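Local coordinates for LAO/AO transport system kinase (Escherichia coli, PDB 2P67), which belongs to the MeaB family of the P-loop NTPase clan, with a parallel beta sheet flanked by helices, at residues Ile81-Val92 and Leu113-Val124. Numbering follows the deposited sequence. Where two conformers were deposited one is given.
Sequences IREGLKVAVIAV and LARAEAAFIRPV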
# COMPACT_ATOMS: atom_id res chain seq x y z
N ILE A 81 1.48 22.36 -27.88
CA ILE A 81 1.61 22.46 -29.34
C ILE A 81 2.11 23.85 -29.74
O ILE A 81 3.01 23.97 -30.58
CB ILE A 81 0.31 22.07 -30.06
CG1 ILE A 81 0.10 20.56 -29.96
CG2 ILE A 81 0.35 22.50 -31.55
CD1 ILE A 81 -1.32 20.15 -30.08
N ARG A 82 1.56 24.88 -29.12
CA ARG A 82 2.08 26.24 -29.29
C ARG A 82 3.56 26.35 -28.96
O ARG A 82 4.27 27.13 -29.59
CB ARG A 82 1.28 27.25 -28.48
CG ARG A 82 0.05 27.76 -29.20
CD ARG A 82 -0.66 28.81 -28.38
NE ARG A 82 -1.86 28.24 -27.77
CZ ARG A 82 -2.08 28.14 -26.46
NH1 ARG A 82 -3.21 27.60 -26.05
NH2 ARG A 82 -1.22 28.61 -25.58
N GLU A 83 4.04 25.58 -27.98
CA GLU A 83 5.46 25.54 -27.63
C GLU A 83 6.28 24.79 -28.69
O GLU A 83 7.49 24.63 -28.54
CB GLU A 83 5.69 24.87 -26.27
CG GLU A 83 5.14 25.64 -25.05
CD GLU A 83 5.95 26.89 -24.70
OE1 GLU A 83 7.20 26.84 -24.69
OE2 GLU A 83 5.31 27.93 -24.42
N GLY A 84 5.61 24.30 -29.73
CA GLY A 84 6.25 23.53 -30.79
C GLY A 84 6.49 22.06 -30.45
O GLY A 84 7.37 21.42 -31.03
N LEU A 85 5.72 21.51 -29.50
CA LEU A 85 5.89 20.11 -29.11
C LEU A 85 4.82 19.21 -29.75
O LEU A 85 3.74 19.67 -30.12
CB LEU A 85 5.86 19.94 -27.57
CG LEU A 85 6.93 20.69 -26.76
CD1 LEU A 85 6.56 20.74 -25.27
CD2 LEU A 85 8.31 20.08 -26.96
N LYS A 86 5.15 17.93 -29.88
CA LYS A 86 4.23 16.90 -30.36
C LYS A 86 3.71 16.17 -29.13
O LYS A 86 4.52 15.66 -28.32
CB LYS A 86 4.96 15.93 -31.31
CG LYS A 86 5.46 16.60 -32.61
CD LYS A 86 6.41 15.69 -33.40
CE LYS A 86 7.82 15.64 -32.77
NZ LYS A 86 8.77 14.74 -33.51
N VAL A 87 2.39 16.13 -28.96
CA VAL A 87 1.77 15.50 -27.79
C VAL A 87 0.75 14.42 -28.16
O VAL A 87 -0.11 14.63 -29.02
CB VAL A 87 1.15 16.56 -26.80
CG1 VAL A 87 0.03 17.34 -27.46
CG2 VAL A 87 0.68 15.91 -25.50
N ALA A 88 0.88 13.27 -27.50
CA ALA A 88 -0.03 12.14 -27.68
C ALA A 88 -0.83 12.00 -26.40
O ALA A 88 -0.29 12.23 -25.29
CB ALA A 88 0.76 10.85 -27.94
N VAL A 89 -2.10 11.63 -26.55
CA VAL A 89 -3.00 11.41 -25.40
C VAL A 89 -3.55 9.98 -25.46
O VAL A 89 -4.17 9.59 -26.47
CB VAL A 89 -4.14 12.45 -25.37
CG1 VAL A 89 -5.08 12.19 -24.18
CG2 VAL A 89 -3.57 13.84 -25.24
N ILE A 90 -3.30 9.21 -24.41
CA ILE A 90 -3.82 7.86 -24.27
C ILE A 90 -4.95 7.94 -23.24
O ILE A 90 -4.70 8.16 -22.05
CB ILE A 90 -2.72 6.88 -23.83
CG1 ILE A 90 -1.51 6.96 -24.78
CG2 ILE A 90 -3.29 5.47 -23.64
CD1 ILE A 90 -1.83 6.68 -26.25
N ALA A 91 -6.17 7.79 -23.73
CA ALA A 91 -7.40 7.97 -22.95
C ALA A 91 -7.94 6.63 -22.45
O ALA A 91 -8.57 5.87 -23.20
CB ALA A 91 -8.44 8.74 -23.80
N VAL A 92 -7.66 6.31 -21.19
CA VAL A 92 -7.95 4.98 -20.67
C VAL A 92 -9.36 4.93 -20.08
O VAL A 92 -9.77 5.82 -19.34
CB VAL A 92 -6.89 4.51 -19.64
CG1 VAL A 92 -7.22 3.11 -19.13
CG2 VAL A 92 -5.47 4.55 -20.25
N LEU A 113 -7.80 20.14 -29.77
CA LEU A 113 -6.69 19.18 -29.72
C LEU A 113 -6.83 18.10 -30.80
O LEU A 113 -5.84 17.70 -31.41
CB LEU A 113 -6.58 18.54 -28.32
CG LEU A 113 -5.25 17.91 -27.90
CD1 LEU A 113 -4.09 18.89 -28.05
CD2 LEU A 113 -5.32 17.39 -26.47
N ALA A 114 -8.07 17.66 -31.02
CA ALA A 114 -8.39 16.70 -32.08
C ALA A 114 -8.02 17.20 -33.48
O ALA A 114 -7.70 16.41 -34.38
CB ALA A 114 -9.86 16.36 -32.04
N ARG A 115 -8.05 18.52 -33.65
CA ARG A 115 -7.80 19.15 -34.94
C ARG A 115 -6.34 19.49 -35.15
O ARG A 115 -5.95 19.89 -36.24
CB ARG A 115 -8.65 20.41 -35.09
CG ARG A 115 -10.15 20.13 -35.09
CD ARG A 115 -10.98 21.41 -35.11
NE ARG A 115 -10.84 22.14 -36.37
CZ ARG A 115 -11.76 22.98 -36.86
NH1 ARG A 115 -12.89 23.19 -36.20
NH2 ARG A 115 -11.54 23.59 -38.02
N ALA A 116 -5.53 19.35 -34.10
CA ALA A 116 -4.12 19.69 -34.20
C ALA A 116 -3.35 18.55 -34.84
O ALA A 116 -3.45 17.41 -34.41
CB ALA A 116 -3.56 20.01 -32.82
N GLU A 117 -2.58 18.86 -35.88
CA GLU A 117 -1.79 17.81 -36.57
C GLU A 117 -0.60 17.32 -35.73
O GLU A 117 -0.10 16.21 -35.93
CB GLU A 117 -1.32 18.30 -37.95
CG GLU A 117 -2.46 18.53 -38.95
CD GLU A 117 -2.00 19.09 -40.29
OE1 GLU A 117 -0.82 19.52 -40.40
OE2 GLU A 117 -2.82 19.10 -41.24
N ALA A 118 -0.17 18.16 -34.78
CA ALA A 118 0.93 17.82 -33.87
C ALA A 118 0.43 17.06 -32.64
O ALA A 118 1.20 16.79 -31.72
CB ALA A 118 1.72 19.08 -33.47
N ALA A 119 -0.86 16.72 -32.63
CA ALA A 119 -1.42 15.86 -31.58
C ALA A 119 -1.87 14.48 -32.11
O ALA A 119 -1.96 14.24 -33.34
CB ALA A 119 -2.54 16.57 -30.83
N PHE A 120 -2.13 13.55 -31.19
CA PHE A 120 -2.56 12.20 -31.54
C PHE A 120 -3.33 11.69 -30.32
O PHE A 120 -2.76 11.60 -29.23
CB PHE A 120 -1.33 11.32 -31.82
CG PHE A 120 -1.66 9.97 -32.43
CD1 PHE A 120 -1.60 9.79 -33.82
CD2 PHE A 120 -2.01 8.89 -31.61
CE1 PHE A 120 -1.90 8.54 -34.40
CE2 PHE A 120 -2.30 7.64 -32.18
CZ PHE A 120 -2.26 7.47 -33.59
N ILE A 121 -4.60 11.35 -30.50
CA ILE A 121 -5.45 10.88 -29.40
C ILE A 121 -5.94 9.44 -29.63
O ILE A 121 -6.50 9.15 -30.69
CB ILE A 121 -6.68 11.83 -29.20
CG1 ILE A 121 -6.24 13.28 -29.04
CG2 ILE A 121 -7.52 11.36 -28.00
CD1 ILE A 121 -7.31 14.30 -29.46
N ARG A 122 -5.73 8.55 -28.66
CA ARG A 122 -6.15 7.14 -28.79
C ARG A 122 -6.79 6.62 -27.50
O ARG A 122 -6.18 6.74 -26.44
CB ARG A 122 -4.95 6.27 -29.18
CG ARG A 122 -5.29 4.83 -29.56
CD ARG A 122 -5.89 4.75 -30.98
NE ARG A 122 -6.14 3.34 -31.32
CZ ARG A 122 -5.89 2.79 -32.50
NH1 ARG A 122 -6.14 1.50 -32.67
NH2 ARG A 122 -5.36 3.50 -33.51
N PRO A 123 -8.00 6.02 -27.59
CA PRO A 123 -8.64 5.41 -26.42
C PRO A 123 -8.16 3.99 -26.13
O PRO A 123 -7.81 3.23 -27.05
CB PRO A 123 -10.13 5.41 -26.82
CG PRO A 123 -10.05 5.16 -28.33
CD PRO A 123 -8.86 5.96 -28.79
N VAL A 124 -8.14 3.64 -24.85
CA VAL A 124 -7.83 2.28 -24.43
C VAL A 124 -9.06 1.71 -23.73
O VAL A 124 -9.49 2.26 -22.71
CB VAL A 124 -6.60 2.25 -23.49
CG1 VAL A 124 -6.31 0.84 -23.05
CG2 VAL A 124 -5.42 2.87 -24.18
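Val87 through Val92 pair in parallel with Ala119 through Val124, and six backbone hydrogen bonds join the segments, the first from Val87 N to Ala118 O, just ahead of strand 119-124. The same carbonyl also receives the CA-H of Lys86. Val87 O takes Phe120 N in a weak bond, bent to 130° at the hydrogen, and lies 3.1 Å from Ala119 CA. Beyond this uneven start the ladder tightens: Val89 N reaches Phe120 O at 2.8 Å, and Arg122 N meets Val89 O almost straight. The last two donors leave the carbonyl planes. Ala91 N is tilted from that of Arg122 O, whereas Val124 N, 2.8 Å from Ala91 O, stands 40° above its plane. Pro123, with no N-H to give, falls at a position whose nitrogen the ladder does not use.

On the face carrying Val87, Val89 and Ala91, Leu113 folds back from the turn before strand 119-124. Its CD1 meets Ile81 CD1 at 3.7 Å and its CD2 comes against Val89 CG2. Ile81, on the last turn of helix 69-82, extends its CG1 branch so that CD1 also touches Ala116 CB (3.5 Å) and Ala119 CB. On the other face, Ile90 CG2 and Val124 CG2 are pressed to 3.4 Å, tighter than usual; Val124 chi1 of 179° leaves CG2 beside the backbone N, facing Ile90.

The polar ends turn to other partners: Arg122 NH1 forms a salt bridge with Glu32 of helix 21-32, and Lys86 NZ is hydrogen-bonded to Gly148 O. This is the edge pairing of a P-loop NTPase-type parallel sheet: strand 119-124 is outermost within this chain, and 87-92 lies between it and 151-157, where Ala88 and Ile90 continue the backbone bonding, while helices 133-146 and 21-32 pack on the Phe120 and Val124 face.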